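Side-chain contacts in sulfhydryl oxidase 1 (Homo sapiens, PDB 3LLK), which catalyses the oxidation of protein thiols to disulfides, passing the electrons to molecular oxygen through a bound flavin-adenine dinucleotide: residues A[24-28]-A[29-33]; A[120-123]-A[124-127]; A[218-221]-A[222-225]. All blocks are in the same frame, centred on the assembly; numbering follows the deposited sequence.

In the fold
The three contacts follow one another along the chain. Contact 1 runs from the last turns of helix 16-30 into a 3-10 segment, contact 2 lies in the N-terminal part of helix 118-134, and contact 3 in the loop between helices 185-203 and 239-249. Contact 2 sits about 3 Å from the centre of the chain, centre to centre. The centres of contacts 1 and 2 are about 15 Å apart, and the two pack directly: I26 CD1 comes to 3.6 Å from L125 CD2. The centre of contact 3 is about 18 Å from that of contact 2, without touching, but FAD touches both. The cofactor pocket therefore joins a core helix to a distant loop, while helix 16-30 backs the core helix.

Contact 1: A[24-28]-A[29-33]; sequences HYILR and IEVGR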
loop_
_atom_site.group_PDB
_atom_site.type_symbol
_atom_site.label_atom_id
_atom_site.label_comp_id
_atom_site.label_asym_id
_atom_site.label_seq_id
_atom_site.Cartn_x
_atom_site.Cartn_y
_atom_site.Cartn_z
ATOM N N HIS A 24 0.706 -9.764 5.822
ATOM C CA HIS A 24 1.052 -11.183 5.840
ATOM C C HIS A 24 1.753 -11.608 4.541
ATOM O O HIS A 24 2.800 -12.255 4.559
ATOM C CB HIS A 24 -0.211 -12.023 6.015
ATOM C CG HIS A 24 0.040 -13.499 5.984
ATOM N ND1 HIS A 24 0.752 -14.154 6.965
ATOM C CD2 HIS A 24 -0.295 -14.440 5.071
ATOM C CE1 HIS A 24 0.844 -15.436 6.659
ATOM N NE2 HIS A 24 0.217 -15.635 5.513
ATOM N N TYR A 25 1.150 -11.238 3.422
ATOM C CA TYR A 25 1.667 -11.579 2.107
ATOM C C TYR A 25 3.040 -10.958 1.873
ATOM O O TYR A 25 3.932 -11.581 1.301
ATOM C CB TYR A 25 0.685 -11.100 1.040
ATOM C CG TYR A 25 0.859 -11.770 -0.290
ATOM C CD1 TYR A 25 0.139 -12.920 -0.609
ATOM C CD2 TYR A 25 1.746 -11.264 -1.238
ATOM C CE1 TYR A 25 0.297 -13.546 -1.840
ATOM C CE2 TYR A 25 1.910 -11.887 -2.475
ATOM C CZ TYR A 25 1.182 -13.024 -2.765
ATOM O OH TYR A 25 1.330 -13.641 -3.982
ATOM N N ILE A 26 3.208 -9.723 2.318
ATOM C CA ILE A 26 4.482 -9.035 2.163
ATOM C C ILE A 26 5.610 -9.772 2.883
ATOM O O ILE A 26 6.625 -10.132 2.276
ATOM C CB ILE A 26 4.394 -7.578 2.712
ATOM C CG1 ILE A 26 3.596 -6.710 1.739
ATOM C CG2 ILE A 26 5.780 -7.013 2.938
ATOM C CD1 ILE A 26 3.146 -5.362 2.305
ATOM N N LEU A 27 5.416 -10.009 4.177
ATOM C CA LEU A 27 6.422 -10.658 5.002
ATOM C C LEU A 27 6.708 -12.130 4.710
ATOM O O LEU A 27 7.858 -12.548 4.766
ATOM C CB LEU A 27 6.051 -10.497 6.481
ATOM C CG LEU A 27 5.928 -9.058 7.015
ATOM C CD1 LEU A 27 5.205 -9.076 8.361
ATOM C CD2 LEU A 27 7.302 -8.420 7.158
ATOM N N ARG A 28 5.671 -12.905 4.406
ATOM C CA ARG A 28 5.824 -14.334 4.145
ATOM C C ARG A 28 6.034 -14.709 2.678
ATOM O O ARG A 28 6.681 -15.722 2.381
ATOM C CB ARG A 28 4.598 -15.099 4.672
ATOM C CG ARG A 28 4.335 -14.951 6.164
ATOM C CD ARG A 28 5.406 -15.648 6.966
ATOM N NE ARG A 28 5.046 -15.800 8.373
ATOM C CZ ARG A 28 5.822 -16.403 9.269
ATOM N NH1 ARG A 28 6.996 -16.904 8.905
ATOM N NH2 ARG A 28 5.424 -16.520 10.528
ATOM N N ILE A 29 5.488 -13.915 1.759
ATOM C CA ILE A 29 5.631 -14.235 0.345
ATOM C C ILE A 29 6.620 -13.348 -0.405
ATOM O O ILE A 29 7.678 -13.812 -0.819
ATOM C CB ILE A 29 4.270 -14.171 -0.383
ATOM C CG1 ILE A 29 3.266 -15.105 0.300
ATOM C CG2 ILE A 29 4.439 -14.565 -1.843
ATOM C CD1 ILE A 29 3.644 -16.564 0.255
ATOM N N GLU A 30 6.292 -12.070 -0.567
ATOM C CA GLU A 30 7.174 -11.177 -1.312
ATOM C C GLU A 30 8.596 -11.096 -0.769
ATOM O O GLU A 30 9.566 -11.256 -1.526
ATOM C CB GLU A 30 6.570 -9.778 -1.393
ATOM C CG GLU A 30 5.189 -9.765 -2.006
ATOM C CD GLU A 30 5.056 -8.727 -3.094
ATOM O OE1 GLU A 30 5.232 -7.530 -2.792
ATOM O OE2 GLU A 30 4.778 -9.114 -4.251
ATOM N N VAL A 31 8.740 -10.830 0.524
ATOM C CA VAL A 31 10.083 -10.750 1.096
ATOM C C VAL A 31 10.735 -12.143 1.043
ATOM O O VAL A 31 11.957 -12.265 0.969
ATOM C CB VAL A 31 10.050 -10.274 2.562
ATOM C CG1 VAL A 31 11.455 -10.302 3.150
ATOM C CG2 VAL A 31 9.459 -8.867 2.643
ATOM N N GLY A 32 9.904 -13.183 1.074
ATOM C CA GLY A 32 10.406 -14.552 1.032
ATOM C C GLY A 32 10.897 -15.059 -0.320
ATOM O O GLY A 32 11.345 -16.197 -0.429
ATOM N N ARG A 33 10.814 -14.226 -1.354
ATOM C CA ARG A 33 11.270 -14.628 -2.685
ATOM C C ARG A 33 12.795 -14.572 -2.770
ATOM O O ARG A 33 13.394 -15.136 -3.680
ATOM C CB ARG A 33 10.692 -13.690 -3.753
ATOM C CG ARG A 33 9.167 -13.612 -3.802
ATOM C CD ARG A 33 8.551 -14.846 -4.452
ATOM N NE ARG A 33 7.090 -14.764 -4.517
ATOM C CZ ARG A 33 6.308 -15.693 -5.066
ATOM N NH1 ARG A 33 6.842 -16.782 -5.602
ATOM N NH2 ARG A 33 4.989 -15.537 -5.076
#
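One face of the Y25 ring is taken by I29. CB of I29 stands 3.9 Å from the centroid of the Y25 ring, almost on the ring normal, a CH-pi contact, while I29 CG2 reaches over the phenol end, 3.7 Å from Y25 CZ. At the edge of the ring, near its plane, E30 CG comes to 3.8 Å from Y25 CD2. F118 of helix 118-134 stacks on the same tyrosine. Y25 has CG anti to the backbone N (chi1 -161°), which puts the ring over I29. R28 CB lies off-centre over one face of the H24 imidazole.

Behind the side chains the helix widens. Y25 O accepts two amides, E30 N at 3.0 Å in the carbonyl plane and I29 N at 2.8 Å from above it. I26 O skips E30 and takes V31 N at 2.8 Å, nearly straight at 169°. This pi-type turn leads from helix 16-30 into the 3-10 segment 31-33. It also presses V31 CG2 to 3.1 Å from I26 O and brings it near I26 CG2.

The polar ends leave the contact. R28 bends at chi2 to make salt bridges with D91 and E95, and E95 also bonds H24 ND1. E30 OE1 meets the hydroxyl of Y157 and OE2 the backbone N of G163. Bonds to both oxygens fix the rotation of this buried carboxylate, whose charge is probably eased by neutral donors, whereas R28 is likely to be stabilised as a cation by its two acids.

Contact 2: A[120-123]-A[124-127]; sequences CSLW and VLFH. With FAD (flavin-adenine dinucleotide), chain D.
The FAD pocket of this Erv/ALR-type domain is lined by W123 and H127, one turn apart on helix 118-134 and joined by the bond from H127 N to W123 O. Their rings are near parallel, planes 19° apart, but slid so far that they barely overlap. W123 NE1 gives a hydrogen bond to the ribityl O2' of FAD at 2.8 Å and 165°. The flavin methyl C8M lies over one face of the indole, 3.4 Å from W123 CE2. At the adenine end, FAD C2A sits over the centre of the H127 ring, 3.1 Å from NE2, and that nitrogen is hydrogen-bonded to H196 ND1. C120, in a disulfide with C108, brings its CA to 3.0 Å from phosphate oxygen O1A of FAD. Elsewhere round the helix, chi1 of -166° turns L122 CG opposite its own amide nitrogen and over the F126 ring, 3.8 Å from its centroid. A leucine in place of W123 would probably leave O2' without its donor and the flavin methyl without its flat support. The helix thus holds the cofactor by one directed bond and two ring faces, indole against flavin methyl and imidazole against adenine C2A, with H196 fixing the turn of the imidazole.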
loop_
_atom_site.group_PDB
_atom_site.type_symbol
_atom_site.label_atom_id
_atom_site.label_comp_id
_atom_site.label_asym_id
_atom_site.label_seq_id
_atom_site.Cartn_x
_atom_site.Cartn_y
_atom_site.Cartn_z
ATOM N N CYS A 120 -4.341 -5.344 -5.147
ATOM C CA CYS A 120 -5.378 -4.426 -4.688
ATOM C C CYS A 120 -5.066 -4.009 -3.253
ATOM O O CYS A 120 -5.088 -2.823 -2.921
ATOM C CB CYS A 120 -6.736 -5.119 -4.759
ATOM S SG CYS A 120 -8.162 -4.353 -3.916
ATOM N N SER A 121 -4.740 -4.984 -2.412
ATOM C CA SER A 121 -4.444 -4.699 -1.019
ATOM C C SER A 121 -3.199 -3.849 -0.850
ATOM O O SER A 121 -3.094 -3.101 0.112
ATOM C CB SER A 121 -4.281 -5.995 -0.220
ATOM O OG SER A 121 -3.032 -6.602 -0.469
ATOM N N LEU A 122 -2.260 -3.962 -1.785
ATOM C CA LEU A 122 -1.026 -3.191 -1.702
ATOM C C LEU A 122 -1.305 -1.712 -1.979
ATOM O O LEU A 122 -0.785 -0.842 -1.277
ATOM C CB LEU A 122 0.016 -3.740 -2.680
ATOM C CG LEU A 122 1.437 -3.225 -2.439
ATOM C CD1 LEU A 122 1.861 -3.543 -1.003
ATOM C CD2 LEU A 122 2.386 -3.869 -3.448
ATOM N N TRP A 123 -2.128 -1.433 -2.989
ATOM C CA TRP A 123 -2.514 -0.061 -3.301
ATOM C C TRP A 123 -3.189 0.540 -2.069
ATOM O O TRP A 123 -2.864 1.655 -1.652
ATOM C CB TRP A 123 -3.521 -0.015 -4.457
ATOM C CG TRP A 123 -2.921 0.059 -5.830
ATOM C CD1 TRP A 123 -3.134 -0.804 -6.866
ATOM C CD2 TRP A 123 -2.060 1.090 -6.336
ATOM N NE1 TRP A 123 -2.462 -0.373 -7.987
ATOM C CE2 TRP A 123 -1.795 0.785 -7.688
ATOM C CE3 TRP A 123 -1.491 2.244 -5.776
ATOM C CZ2 TRP A 123 -0.978 1.593 -8.494
ATOM C CZ3 TRP A 123 -0.677 3.049 -6.582
ATOM C CH2 TRP A 123 -0.432 2.714 -7.925
ATOM N N VAL A 124 -4.139 -0.198 -1.493
ATOM C CA VAL A 124 -4.866 0.301 -0.332
ATOM C C VAL A 124 -3.901 0.620 0.791
ATOM O O VAL A 124 -3.958 1.714 1.352
ATOM C CB VAL A 124 -5.937 -0.703 0.165
ATOM C CG1 VAL A 124 -6.698 -0.115 1.372
ATOM C CG2 VAL A 124 -6.923 -0.990 -0.953
ATOM N N LEU A 125 -2.999 -0.315 1.087
ATOM C CA LEU A 125 -1.999 -0.124 2.137
ATOM C C LEU A 125 -1.162 1.125 1.865
ATOM O O LEU A 125 -0.991 1.964 2.752
ATOM C CB LEU A 125 -1.082 -1.356 2.236
ATOM C CG LEU A 125 0.180 -1.292 3.120
ATOM C CD1 LEU A 125 -0.199 -0.904 4.546
ATOM C CD2 LEU A 125 0.899 -2.652 3.119
ATOM N N PHE A 126 -0.653 1.254 0.637
ATOM C CA PHE A 126 0.170 2.409 0.260
ATOM C C PHE A 126 -0.561 3.746 0.468
ATOM O O PHE A 126 -0.020 4.669 1.081
ATOM C CB PHE A 126 0.627 2.315 -1.214
ATOM C CG PHE A 126 1.710 1.284 -1.478
ATOM C CD1 PHE A 126 2.412 0.680 -0.435
ATOM C CD2 PHE A 126 2.022 0.925 -2.788
ATOM C CE1 PHE A 126 3.412 -0.277 -0.698
ATOM C CE2 PHE A 126 3.017 -0.025 -3.062
ATOM C CZ PHE A 126 3.709 -0.626 -2.014
ATOM N N HIS A 127 -1.773 3.858 -0.072
ATOM C CA HIS A 127 -2.556 5.085 0.073
ATOM C C HIS A 127 -2.763 5.397 1.553
ATOM O O HIS A 127 -2.633 6.542 1.992
ATOM C CB HIS A 127 -3.925 4.947 -0.604
ATOM C CG HIS A 127 -3.865 4.950 -2.098
ATOM N ND1 HIS A 127 -3.441 6.042 -2.821
ATOM C CD2 HIS A 127 -4.144 3.984 -3.007
ATOM C CE1 HIS A 127 -3.456 5.750 -4.108
ATOM N NE2 HIS A 127 -3.881 4.507 -4.247
HETATM P PA FAD D . -6.815 -1.564 -7.557
HETATM O O1A FAD D . -5.927 -2.610 -6.978
HETATM O O2A FAD D . -6.401 -0.674 -8.675
HETATM O O5B FAD D . -7.372 -0.630 -6.427
HETATM C C5B FAD D . -7.477 -0.965 -5.042
HETATM C C4B FAD D . -8.663 -0.145 -4.606
HETATM O O4B FAD D . -8.105 1.133 -4.197
HETATM C C3B FAD D . -10.018 0.038 -5.325
HETATM O O3B FAD D . -10.959 -1.024 -5.169
HETATM C C2B FAD D . -10.398 1.354 -4.816
HETATM O O2B FAD D . -11.122 1.350 -3.624
HETATM C C1B FAD D . -9.083 2.110 -4.569
HETATM N N9A FAD D . -8.547 2.951 -5.592
HETATM C C8A FAD D . -8.658 2.941 -7.008
HETATM N N7A FAD D . -8.060 3.897 -7.638
HETATM C C5A FAD D . -7.507 4.626 -6.593
HETATM C C6A FAD D . -6.766 5.823 -6.626
HETATM N N6A FAD D . -6.488 6.488 -7.755
HETATM N N1A FAD D . -6.330 6.397 -5.447
HETATM C C2A FAD D . -6.642 5.897 -4.220
HETATM N N3A FAD D . -7.383 4.707 -4.177
HETATM C C4A FAD D . -7.790 4.110 -5.412
HETATM N N1 FAD D . -1.186 -4.445 -13.201
HETATM C C2 FAD D . -1.015 -4.647 -14.554
HETATM O O2 FAD D . -1.720 -5.524 -15.080
HETATM N N3 FAD D . -0.066 -3.775 -15.071
HETATM C C4 FAD D . 0.680 -2.781 -14.391
HETATM O O4 FAD D . 1.551 -2.093 -15.018
HETATM C C4X FAD D . 0.436 -2.661 -13.038
HETATM N N5 FAD D . 1.211 -1.761 -12.237
HETATM C C5X FAD D . 1.101 -1.664 -10.824
HETATM C C6 FAD D . 2.002 -0.826 -10.139
HETATM C C7 FAD D . 1.869 -0.715 -8.727
HETATM C C7M FAD D . 2.883 0.210 -8.052
HETATM C C8 FAD D . 0.856 -1.426 -8.016
HETATM C C8M FAD D . 0.531 -1.414 -6.536
HETATM C C9 FAD D . 0.005 -2.273 -8.725
HETATM C C9A FAD D . 0.086 -2.490 -10.126
HETATM N N10 FAD D . -0.705 -3.311 -11.081
HETATM C C10 FAD D . -0.531 -3.518 -12.424
HETATM C "C1'" FAD D . -1.895 -3.890 -10.541
HETATM C "C2'" FAD D . -3.172 -3.110 -10.616
HETATM O "O2'" FAD D . -2.923 -1.700 -10.387
HETATM C "C3'" FAD D . -4.301 -3.514 -9.718
HETATM O "O3'" FAD D . -3.862 -3.539 -8.366
HETATM C "C4'" FAD D . -5.117 -4.757 -10.030
HETATM O "O4'" FAD D . -5.378 -4.859 -11.462
HETATM C "C5'" FAD D . -6.342 -4.995 -9.257
HETATM O "O5'" FAD D . -7.253 -3.945 -9.592
HETATM P P FAD D . -8.518 -3.568 -8.774
HETATM O O1P FAD D . -9.500 -3.257 -9.814
HETATM O O2P FAD D . -8.926 -4.622 -7.809
HETATM O O3P FAD D . -8.215 -2.237 -7.920
#

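Contact 3: A[218-221]-A[222-225]; sequences WPPR and ELCS. With FAD (flavin-adenine dinucleotide), chain D.
The peptide bond between W218 and P219 is cis, and it folds the proline back on the indole just where L223 arrives. L223 CD1 touches both, at 3.7 Å from W218 NE1 and 4.1 Å from P219 CB. P219 CB is centred over one face of the W218 ring, and the adenine of FAD covers the opposite face, with C4A of FAD 3.5 Å from W218 CD2. The indole is thus sandwiched between proline and cofactor, swung there by a chi1 of -162°. W218 CB lies 3.2 Å from adenine N7A. Past P220 the chain makes a tight alpha-turn: P220 O accepts C224 N at 3.0 Å, with an N-H...O angle of 171°, and L223 N more bent, from above the carbonyl plane. The turn lies in the loop ahead of helix 239-249 and opens the C-X-X-C pair C224-C227, which is closed as a disulfide. It brings L223 CB against the P220 ring, 3.9 Å from P220 CD, the two side chains crossing at a slant, and sets C224 CB 3.8 Å from P219 CG. F245 of helix 239-249 packs on P219, L223 and C224. R221 is extended from CG to NE, and its NH2 forms a salt bridge with E230.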
loop_
_atom_site.group_PDB
_atom_site.type_symbol
_atom_site.label_atom_id
_atom_site.label_comp_id
_atom_site.label_asym_id
_atom_site.label_seq_id
_atom_site.Cartn_x
_atom_site.Cartn_y
_atom_site.Cartn_z
ATOM N N TRP A 218 -10.802 7.114 -10.201
ATOM C CA TRP A 218 -11.228 7.099 -8.807
ATOM C C TRP A 218 -10.896 8.371 -8.016
ATOM O O TRP A 218 -9.823 8.942 -8.167
ATOM C CB TRP A 218 -10.572 5.882 -8.151
ATOM C CG TRP A 218 -11.169 5.422 -6.877
ATOM C CD1 TRP A 218 -12.095 4.436 -6.719
ATOM C CD2 TRP A 218 -10.838 5.881 -5.567
ATOM N NE1 TRP A 218 -12.355 4.241 -5.385
ATOM C CE2 TRP A 218 -11.596 5.117 -4.654
ATOM C CE3 TRP A 218 -9.968 6.865 -5.071
ATOM C CZ2 TRP A 218 -11.512 5.302 -3.266
ATOM C CZ3 TRP A 218 -9.884 7.049 -3.688
ATOM C CH2 TRP A 218 -10.652 6.270 -2.805
ATOM N N PRO A 219 -11.793 8.790 -7.107
ATOM C CA PRO A 219 -13.076 8.168 -6.763
ATOM C C PRO A 219 -14.198 8.501 -7.748
ATOM O O PRO A 219 -14.280 9.628 -8.256
ATOM C CB PRO A 219 -13.347 8.719 -5.372
ATOM C CG PRO A 219 -12.854 10.159 -5.516
ATOM C CD PRO A 219 -11.553 10.002 -6.295
ATOM N N PRO A 220 -15.073 7.522 -8.044
ATOM C CA PRO A 220 -16.166 7.799 -8.984
ATOM C C PRO A 220 -17.164 8.774 -8.354
ATOM O O PRO A 220 -17.152 8.979 -7.140
ATOM C CB PRO A 220 -16.759 6.413 -9.239
ATOM C CG PRO A 220 -16.572 5.731 -7.915
ATOM C CD PRO A 220 -15.155 6.143 -7.525
ATOM N N ARG A 221 -18.022 9.370 -9.173
ATOM C CA ARG A 221 -19.001 10.338 -8.671
ATOM C C ARG A 221 -19.930 9.845 -7.565
ATOM O O ARG A 221 -20.279 10.604 -6.663
ATOM C CB ARG A 221 -19.830 10.892 -9.833
ATOM C CG ARG A 221 -19.069 11.913 -10.647
ATOM C CD ARG A 221 -19.744 12.245 -11.967
ATOM N NE ARG A 221 -19.121 13.421 -12.571
ATOM C CZ ARG A 221 -19.300 14.664 -12.128
ATOM N NH1 ARG A 221 -20.089 14.898 -11.081
ATOM N NH2 ARG A 221 -18.689 15.674 -12.726
ATOM N N GLU A 222 -20.316 8.575 -7.607
ATOM C CA GLU A 222 -21.212 8.057 -6.585
ATOM C C GLU A 222 -20.505 7.960 -5.232
ATOM O O GLU A 222 -21.150 7.917 -4.188
ATOM C CB GLU A 222 -21.756 6.682 -6.996
ATOM C CG GLU A 222 -20.794 5.532 -6.761
ATOM C CD GLU A 222 -21.337 4.212 -7.267
ATOM O OE1 GLU A 222 -22.573 4.029 -7.232
ATOM O OE2 GLU A 222 -20.530 3.354 -7.690
ATOM N N LEU A 223 -19.180 7.930 -5.254
ATOM C CA LEU A 223 -18.409 7.835 -4.023
ATOM C C LEU A 223 -18.112 9.241 -3.489
ATOM O O LEU A 223 -18.292 9.514 -2.304
ATOM C CB LEU A 223 -17.105 7.079 -4.281
ATOM C CG LEU A 223 -16.672 6.056 -3.227
ATOM C CD1 LEU A 223 -15.281 5.534 -3.565
ATOM C CD2 LEU A 223 -16.676 6.696 -1.856
ATOM N N CYS A 224 -17.656 10.127 -4.370
ATOM C CA CYS A 224 -17.356 11.509 -3.993
ATOM C C CYS A 224 -17.784 12.440 -5.114
ATOM O O CYS A 224 -17.071 12.601 -6.095
ATOM C CB CYS A 224 -15.857 11.697 -3.712
ATOM S SG CYS A 224 -15.414 13.418 -3.294
ATOM N N SER A 225 -18.950 13.060 -4.974
ATOM C CA SER A 225 -19.435 13.947 -6.023
ATOM C C SER A 225 -18.739 15.297 -6.045
ATOM O O SER A 225 -18.558 15.870 -7.107
ATOM C CB SER A 225 -20.956 14.148 -5.916
ATOM O OG SER A 225 -21.338 14.605 -4.632
HETATM P PA FAD D . -6.815 -1.564 -7.557
HETATM O O1A FAD D . -5.927 -2.610 -6.978
HETATM O O2A FAD D . -6.401 -0.674 -8.675
HETATM O O5B FAD D . -7.372 -0.630 -6.427
HETATM C C5B FAD D . -7.477 -0.965 -5.042
HETATM C C4B FAD D . -8.663 -0.145 -4.606
HETATM O O4B FAD D . -8.105 1.133 -4.197
HETATM C C3B FAD D . -10.018 0.038 -5.325
HETATM O O3B FAD D . -10.959 -1.024 -5.169
HETATM C C2B FAD D . -10.398 1.354 -4.816
HETATM O O2B FAD D . -11.122 1.350 -3.624
HETATM C C1B FAD D . -9.083 2.110 -4.569
HETATM N N9A FAD D . -8.547 2.951 -5.592
HETATM C C8A FAD D . -8.658 2.941 -7.008
HETATM N N7A FAD D . -8.060 3.897 -7.638
HETATM C C5A FAD D . -7.507 4.626 -6.593
HETATM C C6A FAD D . -6.766 5.823 -6.626
HETATM N N6A FAD D . -6.488 6.488 -7.755
HETATM N N1A FAD D . -6.330 6.397 -5.447
HETATM C C2A FAD D . -6.642 5.897 -4.220
HETATM N N3A FAD D . -7.383 4.707 -4.177
HETATM C C4A FAD D . -7.790 4.110 -5.412
HETATM N N1 FAD D . -1.186 -4.445 -13.201
HETATM C C2 FAD D . -1.015 -4.647 -14.554
HETATM O O2 FAD D . -1.720 -5.524 -15.080
HETATM N N3 FAD D . -0.066 -3.775 -15.071
HETATM C C4 FAD D . 0.680 -2.781 -14.391
HETATM O O4 FAD D . 1.551 -2.093 -15.018
HETATM C C4X FAD D . 0.436 -2.661 -13.038
HETATM N N5 FAD D . 1.211 -1.761 -12.237
HETATM C C5X FAD D . 1.101 -1.664 -10.824
HETATM C C6 FAD D . 2.002 -0.826 -10.139
HETATM C C7 FAD D . 1.869 -0.715 -8.727
HETATM C C7M FAD D . 2.883 0.210 -8.052
HETATM C C8 FAD D . 0.856 -1.426 -8.016
HETATM C C8M FAD D . 0.531 -1.414 -6.536
HETATM C C9 FAD D . 0.005 -2.273 -8.725
HETATM C C9A FAD D . 0.086 -2.490 -10.126
HETATM N N10 FAD D . -0.705 -3.311 -11.081
HETATM C C10 FAD D . -0.531 -3.518 -12.424
HETATM C "C1'" FAD D . -1.895 -3.890 -10.541
HETATM C "C2'" FAD D . -3.172 -3.110 -10.616
HETATM O "O2'" FAD D . -2.923 -1.700 -10.387
HETATM C "C3'" FAD D . -4.301 -3.514 -9.718
HETATM O "O3'" FAD D . -3.862 -3.539 -8.366
HETATM C "C4'" FAD D . -5.117 -4.757 -10.030
HETATM O "O4'" FAD D . -5.378 -4.859 -11.462
HETATM C "C5'" FAD D . -6.342 -4.995 -9.257
HETATM O "O5'" FAD D . -7.253 -3.945 -9.592
HETATM P P FAD D . -8.518 -3.568 -8.774
HETATM O O1P FAD D . -9.500 -3.257 -9.814
HETATM O O2P FAD D . -8.926 -4.622 -7.809
HETATM O O3P FAD D . -8.215 -2.237 -7.920
#